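Galectin (Xenopus laevis, PDB 3WUC) probably binds lactose and related beta-galactosides, and possibly laminin, as a proto-type galectin with a beta-sandwich fold. Local coordinates at residues V64-Q69 with D74-E79; A36-L39 with N45-C48; C99-V102 with K108-P111. All blocks are in the same frame, centred on the assembly; numbering follows the deposited sequence.

Contact 1. Residues V64-Q69 with D74-E79; sequences VLNSKQ and DIEKKE. With GAL (beta-D-galactopyranose), chain D; GLC (alpha-D-glucopyranose), chain C.
Asn66 and Glu76 meet at the sugar: Asn66 ND2 gives a nearly straight hydrogen bond of 2.8 Å to O6 of the galactose, and the hydroxyl at that O6 donates to Glu76 OE2 at 2.7 Å. Glu76 OE2 also accepts from O3 of the glucose at 2.6 Å, tying the two sugars to one oxygen; Arg53 adds a long, weak ion pair. With CG anti to the backbone N (chi1 -152°), the Asn66 amide reaches across to the other strand, where ND2 also donates to Asp74 O at 3.0 Å. Asp74 O lies in the amide plane of Asn66, though ND2 approaches from well above the carbonyl plane. Asn66 OD1 turns back to accept from Ser67 N.

This is the hairpin of strands 62-69 and 72-79, part of the carbohydrate-binding sheet of the galectin sandwich, whose glycan pocket is completed by Arg34, His49, Asn51, Arg53, Tyr56, Ser57 and Trp73. Main-chain pairing runs antiparallel: Leu65 and Lys77 exchange two nearly straight bonds, and farther along Asp74 N donates to Ser67 O.

At the other end the Asp74 carboxylate is held by two donors. Asp74 OD2 accepts Ser67 OG at 2.6 Å on its anti lone pair and Gln69 NE2 at 2.9 Å from the syn side, the amide and carboxylate planes 67° apart. Ser67 OG is also bonded to Arg115.

Apolar contact is modest. Val64 CG1 touches Glu76 CG at 3.7 Å, against the stem of the sugar-binding carboxylate, while the Val64 and Lys78 side chains run alongside each other.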
ATOM      1  N   VAL B  64     -13.770  21.983  -8.427  1.00 14.14           N
ATOM      2  CA  VAL B  64     -13.374  22.696  -9.604  1.00 15.71           C
ATOM      3  C   VAL B  64     -12.237  21.960 -10.285  1.00 14.87           C
ATOM      4  O   VAL B  64     -11.218  21.673  -9.575  1.00 15.73           O
ATOM      5  CB  VAL B  64     -12.979  24.149  -9.256  1.00 16.98           C
ATOM      6  CG1 VAL B  64     -12.277  24.822 -10.409  1.00 17.17           C
ATOM      7  CG2 VAL B  64     -14.214  24.966  -8.881  1.00 18.65           C
ATOM      8  N   LEU B  65     -12.402  21.628 -11.550  1.00 15.82           N
ATOM      9  CA  LEU B  65     -11.312  21.118 -12.384  0.50 14.67           C
ATOM     10  C   LEU B  65     -10.951  22.167 -13.447  1.00 16.65           C
ATOM     11  O   LEU B  65     -11.804  22.849 -14.023  1.00 15.08           O
ATOM     12  CB  LEU B  65     -11.642  19.808 -13.060  0.50 15.58           C
ATOM     13  CG  LEU B  65     -12.096  18.608 -12.236  0.50 16.41           C
ATOM     14  CD1 LEU B  65     -12.372  17.546 -13.241  0.50 17.23           C
ATOM     15  CD2 LEU B  65     -11.136  18.122 -11.128  0.50 16.48           C
ATOM     16  N   ASN B  66      -9.647  22.288 -13.729  1.00 13.12           N
ATOM     17  CA  ASN B  66      -9.273  23.170 -14.836  1.00 13.41           C
ATOM     18  C   ASN B  66      -7.953  22.681 -15.379  1.00 14.69           C
ATOM     19  O   ASN B  66      -7.372  21.747 -14.848  1.00 15.37           O
ATOM     20  CB  ASN B  66      -9.161  24.641 -14.338  1.00 12.45           C
ATOM     21  CG  ASN B  66      -9.450  25.648 -15.432  1.00 12.21           C
ATOM     22  OD1 ASN B  66      -9.459  25.337 -16.628  1.00 13.50           O
ATOM     23  ND2 ASN B  66      -9.628  26.910 -14.974  1.00 13.72           N
ATOM     24  N   SER B  67      -7.541  23.309 -16.464  1.00 12.45           N
ATOM     25  CA  SER B  67      -6.203  23.164 -17.015  1.00 14.45           C
ATOM     26  C   SER B  67      -5.527  24.523 -17.012  1.00 15.38           C
ATOM     27  O   SER B  67      -6.140  25.549 -16.884  1.00 16.20           O
ATOM     28  CB  SER B  67      -6.328  22.645 -18.423  1.00 15.85           C
ATOM     29  OG  SER B  67      -7.221  23.423 -19.229  1.00 16.45           O
ATOM     30  N   LYS B  68      -4.203  24.504 -17.171  1.00 13.42           N
ATOM     31  CA  LYS B  68      -3.476  25.807 -17.159  1.00 14.78           C
ATOM     32  C   LYS B  68      -2.418  25.653 -18.272  1.00 14.24           C
ATOM     33  O   LYS B  68      -1.767  24.586 -18.455  1.00 14.18           O
ATOM     34  CB  LYS B  68      -2.751  25.980 -15.846  1.00 15.64           C
ATOM     35  CG  LYS B  68      -2.419  27.417 -15.558  1.00 17.30           C
ATOM     36  CD  LYS B  68      -1.789  27.611 -14.190  1.00 19.82           C
ATOM     37  CE  LYS B  68      -1.868  29.065 -13.708  1.00 23.32           C
ATOM     38  NZ  LYS B  68      -1.100  29.348 -12.493  1.00 24.33           N
ATOM     39  N   GLN B  69      -2.322  26.666 -19.178  1.00 15.84           N
ATOM     40  CA  GLN B  69      -1.295  26.659 -20.219  1.00 17.53           C
ATOM     41  C   GLN B  69      -0.552  27.945 -20.244  1.00 18.05           C
ATOM     42  O   GLN B  69      -1.149  29.020 -20.171  1.00 18.91           O
ATOM     43  CB  GLN B  69      -1.843  26.409 -21.571  1.00 17.09           C
ATOM     44  CG  GLN B  69      -2.661  25.109 -21.709  1.00 18.24           C
ATOM     45  CD  GLN B  69      -3.443  25.025 -23.087  1.00 19.56           C
ATOM     46  OE1 GLN B  69      -2.849  24.874 -24.145  1.00 21.19           O
ATOM     47  NE2 GLN B  69      -4.759  24.945 -23.028  1.00 22.83           N
ATOM     48  N   ASP B  74      -7.682  27.941 -18.040  1.00 15.33           N
ATOM     49  CA  ASP B  74      -8.662  27.710 -19.128  1.00 16.55           C
ATOM     50  C   ASP B  74     -10.050  27.792 -18.420  1.00 13.76           C
ATOM     51  O   ASP B  74     -10.178  28.473 -17.436  1.00 15.90           O
ATOM     52  CB  ASP B  74      -8.400  26.411 -19.862  1.00 19.09           C
ATOM     53  CG  ASP B  74      -7.026  26.384 -20.624  1.00 20.27           C
ATOM     54  OD1 ASP B  74      -6.791  27.375 -21.362  1.00 23.08           O
ATOM     55  OD2 ASP B  74      -6.172  25.411 -20.526  1.00 20.38           O
ATOM     56  N   ILE B  75     -11.057  27.086 -18.998  1.00 15.86           N
ATOM     57  CA  ILE B  75     -12.437  27.185 -18.435  1.00 14.81           C
ATOM     58  C   ILE B  75     -12.661  26.115 -17.335  1.00 13.77           C
ATOM     59  O   ILE B  75     -12.363  24.972 -17.585  1.00 16.86           O
ATOM     60  CB  ILE B  75     -13.449  26.985 -19.608  1.00 16.22           C
ATOM     61  CG1 ILE B  75     -13.272  28.067 -20.655  1.00 17.83           C
ATOM     62  CG2 ILE B  75     -14.833  26.960 -19.074  1.00 16.39           C
ATOM     63  CD1 ILE B  75     -14.096  27.869 -21.876  1.00 19.48           C
ATOM     64  N   GLU B  76     -13.197  26.549 -16.226  1.00 12.39           N
ATOM     65  CA  GLU B  76     -13.454  25.656 -15.089  1.00 14.38           C
ATOM     66  C   GLU B  76     -14.567  24.678 -15.445  1.00 17.78           C
ATOM     67  O   GLU B  76     -15.591  25.016 -16.058  1.00 17.67           O
ATOM     68  CB  GLU B  76     -13.837  26.426 -13.889  1.00 14.46           C
ATOM     69  CG  GLU B  76     -12.703  27.169 -13.219  1.00 17.54           C
ATOM     70  CD  GLU B  76     -13.067  28.098 -12.105  1.00 21.61           C
ATOM     71  OE1 GLU B  76     -14.272  28.275 -11.706  1.00 20.80           O
ATOM     72  OE2 GLU B  76     -12.107  28.614 -11.533  1.00 23.16           O
ATOM     73  N   LYS B  77     -14.410  23.449 -15.017  1.00 14.35           N
ATOM     74  CA  LYS B  77     -15.487  22.448 -14.978  1.00 16.65           C
ATOM     75  C   LYS B  77     -15.819  22.179 -13.529  1.00 17.70           C
ATOM     76  O   LYS B  77     -14.957  21.990 -12.664  1.00 17.37           O
ATOM     77  CB  LYS B  77     -14.955  21.190 -15.638  1.00 14.64           C
ATOM     78  CG  LYS B  77     -16.016  20.058 -15.585  1.00 16.81           C
ATOM     79  CD  LYS B  77     -15.504  18.792 -16.249  1.00 20.84           C
ATOM     80  CE  LYS B  77     -16.650  17.804 -16.451  1.00 25.80           C
ATOM     81  NZ  LYS B  77     -16.323  16.839 -17.532  1.00 26.08           N
ATOM     82  N   LYS B  78     -17.095  22.182 -13.175  1.00 19.96           N
ATOM     83  CA  LYS B  78     -17.449  22.029 -11.792  1.00 20.26           C
ATOM     84  C   LYS B  78     -18.266  20.747 -11.602  1.00 19.87           C
ATOM     85  O   LYS B  78     -19.087  20.399 -12.487  1.00 25.09           O
ATOM     86  CB  LYS B  78     -18.240  23.223 -11.291  1.00 23.22           C
ATOM     87  CG  LYS B  78     -17.502  24.558 -11.437  1.00 23.55           C
ATOM     88  CD  LYS B  78     -18.307  25.726 -10.913  1.00 24.19           C
ATOM     89  CE  LYS B  78     -17.669  27.079 -11.134  1.00 27.46           C
ATOM     90  NZ  LYS B  78     -18.146  28.111 -10.159  1.00 26.34           N
ATOM     91  N   GLU B  79     -18.006  20.073 -10.521  1.00 20.81           N
ATOM     92  CA  GLU B  79     -18.689  18.806 -10.119  1.00 20.05           C
ATOM     93  C   GLU B  79     -19.226  19.020  -8.675  1.00 20.38           C
ATOM     94  O   GLU B  79     -18.545  19.453  -7.725  1.00 18.61           O
ATOM     95  CB  GLU B  79     -17.681  17.650 -10.140  1.00 22.01           C
ATOM     96  CG  GLU B  79     -18.069  16.315  -9.558  1.00 25.14           C
ATOM     97  CD  GLU B  79     -19.347  15.744 -10.178  1.00 28.25           C
ATOM     98  OE1 GLU B  79     -20.310  15.464  -9.415  1.00 25.20           O
ATOM     99  OE2 GLU B  79     -19.379  15.676 -11.431  1.00 32.76           O
TER
HETATM  100  C1  GAL D   2      -8.757  30.474  -9.388  1.00 19.27           C
HETATM  101  C2  GAL D   2      -7.914  30.138  -8.186  1.00 20.31           C
HETATM  102  C3  GAL D   2      -6.786  29.207  -8.569  1.00 17.04           C
HETATM  103  C4  GAL D   2      -7.357  28.010  -9.323  1.00 15.41           C
HETATM  104  C5  GAL D   2      -8.219  28.530 -10.496  1.00 16.25           C
HETATM  105  C6  GAL D   2      -8.831  27.363 -11.243  1.00 16.12           C
HETATM  106  O2  GAL D   2      -7.327  31.385  -7.738  1.00 25.68           O
HETATM  107  O3  GAL D   2      -5.983  28.894  -7.465  1.00 19.01           O
HETATM  108  O4  GAL D   2      -8.083  27.144  -8.414  1.00 16.03           O
HETATM  109  O5  GAL D   2      -9.276  29.309  -9.960  1.00 17.42           O
HETATM  110  O6  GAL D   2      -9.703  27.780 -12.281  1.00 17.86           O
HETATM  111  C1  GLC C   1     -13.024  33.479 -10.424  1.00 30.61           C
HETATM  112  C2  GLC C   1     -13.323  31.989 -10.195  1.00 24.88           C
HETATM  113  C3  GLC C   1     -12.190  31.434  -9.323  1.00 21.75           C
HETATM  114  C4  GLC C   1     -10.771  31.702  -9.838  1.00 22.97           C
HETATM  115  C5  GLC C   1     -10.608  33.202 -10.134  1.00 27.99           C
HETATM  116  C6  GLC C   1      -9.285  33.461 -10.866  1.00 28.64           C
HETATM  117  O1  GLC C   1     -13.138  34.053  -9.147  1.00 36.36           O
HETATM  118  O2  GLC C   1     -14.552  31.845  -9.516  1.00 26.69           O
HETATM  119  O3  GLC C   1     -12.385  30.001  -9.314  1.00 20.15           O
HETATM  120  O4  GLC C   1      -9.815  31.257  -8.846  1.00 21.17           O
HETATM  121  O5  GLC C   1     -11.718  33.671 -10.942  1.00 29.82           O
HETATM  122  O6  GLC C   1      -8.942  32.759 -12.101  1.00 32.73           O

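Contact 2. Residues A36-L39 with N45-C48; sequences AVDL and NLIC
Leu46 lays its two methyls against the side chain of Asp38: CD1 rests on Asp38 CG at 3.8 Å and CD2 on Asp38 CB at 3.9 Å. The two side chains run aslant to one another, so the leucine touches the carboxylate group and its stem alike. Beyond this van der Waals contact, Asp38 OD1 is hydrogen-bonded to His49 ND1. Asp38 is thus a second-shell residue that probably fixes the ring of His49, whose NE2 is bonded to the galactose. Asp38 and Leu46 also line a pocket holding a malonic acid molecule, probably from the crystallisation liquor.

The backbones join through a classic beta bulge, in which Ile47 and Cys48 both face Leu39. Leu39 N donates to Cys48 O at 2.8 Å, and Leu39 O receives Cys48 N at 3.1 Å in a nearly straight bond. The same oxygen takes a weak, bent bond from Ile47 N. The chain turns a corner at Ile47. With CG1 anti to the backbone N (chi1 -159°), Ile47 CG2 falls between N and the carbonyl carbon and comes within 3.6 Å of Leu39 O, while the rest of its side chain leads off.

All six touching residues are buried. Leu39 packs on Ile121 of strand 120-127 and Phe94 of strand 89-96, and Ile47 on Ile121, Cys114, Phe116 and Ile118. Strand 36-39 lies between strands 45-53 and 120-127 in the sheet that carries the sugar, its core side chains reaching the facing strand 89-96.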
ATOM      1  N   ALA B  36      -5.906  21.004  -3.438  1.00 12.60           N
ATOM      2  CA  ALA B  36      -5.755  20.637  -4.809  1.00 13.26           C
ATOM      3  C   ALA B  36      -4.704  19.593  -5.017  1.00 13.70           C
ATOM      4  O   ALA B  36      -3.674  19.585  -4.268  1.00 14.12           O
ATOM      5  CB  ALA B  36      -5.357  21.850  -5.673  1.00 13.32           C
ATOM      6  N   VAL B  37      -4.932  18.789  -6.044  1.00 11.57           N
ATOM      7  CA  VAL B  37      -3.902  17.906  -6.624  1.00 14.02           C
ATOM      8  C   VAL B  37      -3.824  18.268  -8.095  1.00 13.40           C
ATOM      9  O   VAL B  37      -4.809  18.368  -8.818  1.00 14.43           O
ATOM     10  CB  VAL B  37      -4.246  16.392  -6.491  1.00 13.69           C
ATOM     11  CG1 VAL B  37      -3.104  15.582  -7.108  1.00 15.92           C
ATOM     12  CG2 VAL B  37      -4.408  16.010  -5.053  1.00 15.26           C
ATOM     13  N   ASP B  38      -2.609  18.617  -8.538  1.00 13.95           N
ATOM     14  CA  ASP B  38      -2.329  19.106  -9.864  1.00 14.87           C
ATOM     15  C   ASP B  38      -1.413  18.164 -10.602  1.00 14.26           C
ATOM     16  O   ASP B  38      -0.436  17.602 -10.056  1.00 15.56           O
ATOM     17  CB  ASP B  38      -1.549  20.416  -9.816  1.00 15.14           C
ATOM     18  CG  ASP B  38      -2.302  21.558  -9.193  1.00 18.19           C
ATOM     19  OD1 ASP B  38      -3.568  21.603  -9.285  1.00 17.10           O
ATOM     20  OD2 ASP B  38      -1.640  22.447  -8.623  1.00 20.92           O
ATOM     21  N   LEU B  39      -1.711  17.952 -11.836  1.00 12.59           N
ATOM     22  CA  LEU B  39      -0.964  17.115 -12.773  1.00 14.42           C
ATOM     23  C   LEU B  39      -0.609  17.842 -14.028  1.00 14.52           C
ATOM     24  O   LEU B  39      -1.473  18.529 -14.624  1.00 13.14           O
ATOM     25  CB  LEU B  39      -1.746  15.804 -13.107  1.00 17.56           C
ATOM     26  CG  LEU B  39      -2.037  14.853 -11.941  1.00 21.73           C
ATOM     27  CD1 LEU B  39      -3.216  15.262 -11.054  1.00 26.46           C
ATOM     28  CD2 LEU B  39      -2.319  13.547 -12.636  1.00 25.60           C
ATOM     29  N   ASN B  45       1.854  24.621 -16.547  1.00 15.75           N
ATOM     30  CA  ASN B  45       1.226  23.851 -17.602  1.00 16.15           C
ATOM     31  C   ASN B  45       0.670  22.592 -16.948  1.00 16.08           C
ATOM     32  O   ASN B  45       1.348  21.555 -16.884  1.00 16.88           O
ATOM     33  CB  ASN B  45       2.173  23.490 -18.716  1.00 18.65           C
ATOM     34  CG  ASN B  45       2.615  24.726 -19.459  1.00 18.54           C
ATOM     35  OD1 ASN B  45       1.922  25.228 -20.329  1.00 18.77           O
ATOM     36  ND2 ASN B  45       3.690  25.298 -18.964  1.00 20.04           N
ATOM     37  N   LEU B  46      -0.606  22.715 -16.635  1.00 13.24           N
ATOM     38  CA  LEU B  46      -1.409  21.676 -15.904  1.00 14.40           C
ATOM     39  C   LEU B  46      -2.434  21.070 -16.844  1.00 14.40           C
ATOM     40  O   LEU B  46      -3.308  21.747 -17.370  1.00 12.86           O
ATOM     41  CB  LEU B  46      -2.009  22.231 -14.687  1.00 14.35           C
ATOM     42  CG  LEU B  46      -1.130  22.925 -13.599  1.00 13.70           C
ATOM     43  CD1 LEU B  46      -1.834  23.538 -12.439  1.00 15.87           C
ATOM     44  CD2 LEU B  46      -0.081  21.867 -13.183  1.00 16.20           C
ATOM     45  N   ILE B  47      -2.394  19.754 -17.036  1.00 13.66           N
ATOM     46  CA  ILE B  47      -3.446  19.048 -17.776  1.00 13.15           C
ATOM     47  C   ILE B  47      -4.633  18.793 -16.861  1.00 12.92           C
ATOM     48  O   ILE B  47      -5.743  18.690 -17.416  1.00 14.76           O
ATOM     49  CB  ILE B  47      -2.944  17.720 -18.439  1.00 14.51           C
ATOM     50  CG1 ILE B  47      -3.805  17.254 -19.556  1.00 16.46           C
ATOM     51  CG2 ILE B  47      -2.638  16.634 -17.400  1.00 17.34           C
ATOM     52  CD1 ILE B  47      -3.704  18.138 -20.789  1.00 17.22           C
ATOM     53  N   CYS B  48      -4.413  18.705 -15.547  1.00 12.62           N
ATOM     54  CA  CYS B  48      -5.528  18.568 -14.638  1.00 14.66           C
ATOM     55  C   CYS B  48      -5.212  19.181 -13.300  1.00 14.18           C
ATOM     56  O   CYS B  48      -4.331  18.710 -12.594  1.00 14.73           O
ATOM     57  CB  CYS B  48      -5.890  17.085 -14.511  1.00 15.87           C
ATOM     58  SG  CYS B  48      -7.403  16.847 -13.485  1.00 18.38           S
TER

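Contact 3. Residues C99-V102 with K108-P111; sequences CITV and KEIP
Glu109 leans over the methyl of Thr101 along most of its length. Glu109 CB is closest, 3.6 Å from Thr101 CG2 and also near Val102 O; Glu109 CG follows at 4.0 Å, CD at 3.9 Å and OE1 at 3.8 Å from the same Thr101 methyl. The glutamate chain, extended beyond CG (chi2 174°), keeps its whole stem beside that one carbon, the two side chains crossing at a slant. Thr101 presents the methyl because CG2 is anti to the backbone N, with OG1 beside that nitrogen.

The residues belong to the hairpin of strands 99-103 and 109-113, at the edge of the five-stranded sheet that forms the second layer of the galectin sandwich. The strands run antiparallel, and the axes of segments 99-102 and 109-111 come within 4.5 Å. Val102 and Ile110 are the hydrogen-bonded pair, with Val102 N to Ile110 O at 2.9 Å and Ile110 N to Val102 O at 2.8 Å.

On the inner face Val102 and Ile110 touch through their CB atoms, and Val102 continues onto Phe94. On the outer face, beside Thr101, Cys99 SG sits 3.8 Å from Pro111 CB. The end of the Lys108 side chain leads away, to a salt bridge with Asp106.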
ATOM      1  N   CYS B  99      -8.696  11.046 -22.563  1.00 19.38           N
ATOM      2  CA  CYS B  99      -9.623  11.602 -21.582  1.00 19.09           C
ATOM      3  C   CYS B  99      -9.169  11.112 -20.209  1.00 19.79           C
ATOM      4  O   CYS B  99      -9.114   9.883 -20.022  1.00 21.79           O
ATOM      5  CB  CYS B  99     -10.996  11.120 -21.821  1.00 20.14           C
ATOM      6  SG  CYS B  99     -12.216  11.968 -20.774  1.00 24.03           S
ATOM      7  N   ILE B 100      -8.745  12.018 -19.354  1.00 16.01           N
ATOM      8  CA  ILE B 100      -8.375  11.692 -17.961  1.00 16.71           C
ATOM      9  C   ILE B 100      -9.615  11.285 -17.240  1.00 18.99           C
ATOM     10  O   ILE B 100     -10.710  11.846 -17.468  1.00 20.28           O
ATOM     11  CB  ILE B 100      -7.626  12.855 -17.313  1.00 17.24           C
ATOM     12  CG1 ILE B 100      -6.317  13.024 -18.089  1.00 19.03           C
ATOM     13  CG2 ILE B 100      -7.388  12.649 -15.794  1.00 17.01           C
ATOM     14  CD1 ILE B 100      -5.553  14.289 -17.740  1.00 19.52           C
ATOM     15  N   THR B 101      -9.505  10.255 -16.377  1.00 15.01           N
ATOM     16  CA  THR B 101     -10.564   9.925 -15.482  1.00 15.92           C
ATOM     17  C   THR B 101     -10.120  10.236 -14.025  1.00 15.34           C
ATOM     18  O   THR B 101      -9.132   9.647 -13.576  1.00 16.28           O
ATOM     19  CB  THR B 101     -11.044   8.459 -15.584  1.00 17.20           C
ATOM     20  OG1 THR B 101     -11.499   8.178 -16.938  1.00 21.63           O
ATOM     21  CG2 THR B 101     -12.192   8.262 -14.640  1.00 19.75           C
ATOM     22  N   VAL B 102     -10.817  11.122 -13.343  1.00 14.32           N
ATOM     23  CA  VAL B 102     -10.591  11.415 -11.917  1.00 13.92           C
ATOM     24  C   VAL B 102     -11.545  10.487 -11.111  1.00 14.47           C
ATOM     25  O   VAL B 102     -12.784  10.650 -11.216  1.00 14.59           O
ATOM     26  CB  VAL B 102     -10.828  12.861 -11.489  1.00 15.62           C
ATOM     27  CG1 VAL B 102     -10.439  13.092 -10.066  1.00 18.68           C
ATOM     28  CG2 VAL B 102     -10.110  13.813 -12.520  1.00 16.38           C
ATOM     29  N   LYS B 108     -17.427   7.601  -7.630  1.00 16.59           N
ATOM     30  CA  LYS B 108     -17.737   8.335  -8.841  1.00 16.74           C
ATOM     31  C   LYS B 108     -16.503   8.692  -9.621  1.00 17.65           C
ATOM     32  O   LYS B 108     -15.420   8.716  -9.075  1.00 16.95           O
ATOM     33  CB  LYS B 108     -18.485   9.583  -8.492  1.00 20.45           C
ATOM     34  CG  LYS B 108     -19.867   9.394  -7.816  1.00 25.04           C
ATOM     35  CD  LYS B 108     -20.393  10.773  -7.407  1.00 28.54           C
ATOM     36  CE  LYS B 108     -21.789  10.735  -6.797  1.00 32.25           C
ATOM     37  NZ  LYS B 108     -21.707  10.301  -5.391  1.00 38.57           N
ATOM     38  N   GLU B 109     -16.670   8.861 -10.898  1.00 19.12           N
ATOM     39  CA  GLU B 109     -15.585   9.292 -11.770  1.00 23.75           C
ATOM     40  C   GLU B 109     -15.978  10.575 -12.470  1.00 23.57           C
ATOM     41  O   GLU B 109     -17.167  10.890 -12.748  1.00 24.78           O
ATOM     42  CB  GLU B 109     -15.335   8.272 -12.822  1.00 27.81           C
ATOM     43  CG  GLU B 109     -15.230   6.868 -12.393  1.00 33.02           C
ATOM     44  CD  GLU B 109     -15.127   5.962 -13.601  1.00 35.87           C
ATOM     45  OE1 GLU B 109     -15.500   6.386 -14.733  1.00 43.07           O
ATOM     46  OE2 GLU B 109     -14.625   4.836 -13.400  1.00 41.57           O
ATOM     47  N   ILE B 110     -14.976  11.387 -12.717  1.00 17.93           N
ATOM     48  CA  ILE B 110     -15.165  12.640 -13.409  0.50 17.70           C
ATOM     49  C   ILE B 110     -14.288  12.578 -14.652  1.00 19.12           C
ATOM     50  O   ILE B 110     -13.077  12.524 -14.526  1.00 16.73           O
ATOM     51  CB  ILE B 110     -14.744  13.764 -12.482  0.50 19.35           C
ATOM     52  CG1 ILE B 110     -15.439  13.552 -11.148  0.50 19.23           C
ATOM     53  CG2 ILE B 110     -15.088  15.141 -13.057  0.50 18.23           C
ATOM     54  CD1 ILE B 110     -16.923  13.537 -11.360  0.50 18.76           C
ATOM     55  N   PRO B 111     -14.877  12.594 -15.862  1.00 17.08           N
ATOM     56  CA  PRO B 111     -14.017  12.678 -17.090  1.00 16.22           C
ATOM     57  C   PRO B 111     -13.453  14.082 -17.232  1.00 16.44           C
ATOM     58  O   PRO B 111     -14.105  15.078 -16.869  1.00 17.23           O
ATOM     59  CB  PRO B 111     -14.977  12.324 -18.252  1.00 18.42           C
ATOM     60  CG  PRO B 111     -16.332  12.625 -17.687  1.00 20.32           C
ATOM     61  CD  PRO B 111     -16.341  12.529 -16.177  1.00 20.57           C
TER

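From the N terminus the chain closes three hairpins in series, none enclosing or crossing another. Contact 2 closes first, over the loop between 39 and 45; contact 1 follows with the turn between 69 and 74, and contact 3 with the one between 102 and 108. Contacts 1 and 2 share a sheet: strands 45-53 and 62-69 are neighbours, joined where Lys68 O probably bonds to Leu46 N. Contact 3 belongs to the other sheet. The two layers meet where Ile100 and Val102 pack on Ile47 and Cys48 of contact 2 and where Lys77 NZ of contact 1 probably bonds to Pro111 O; in the conformers given, Ile110 also touches Leu65.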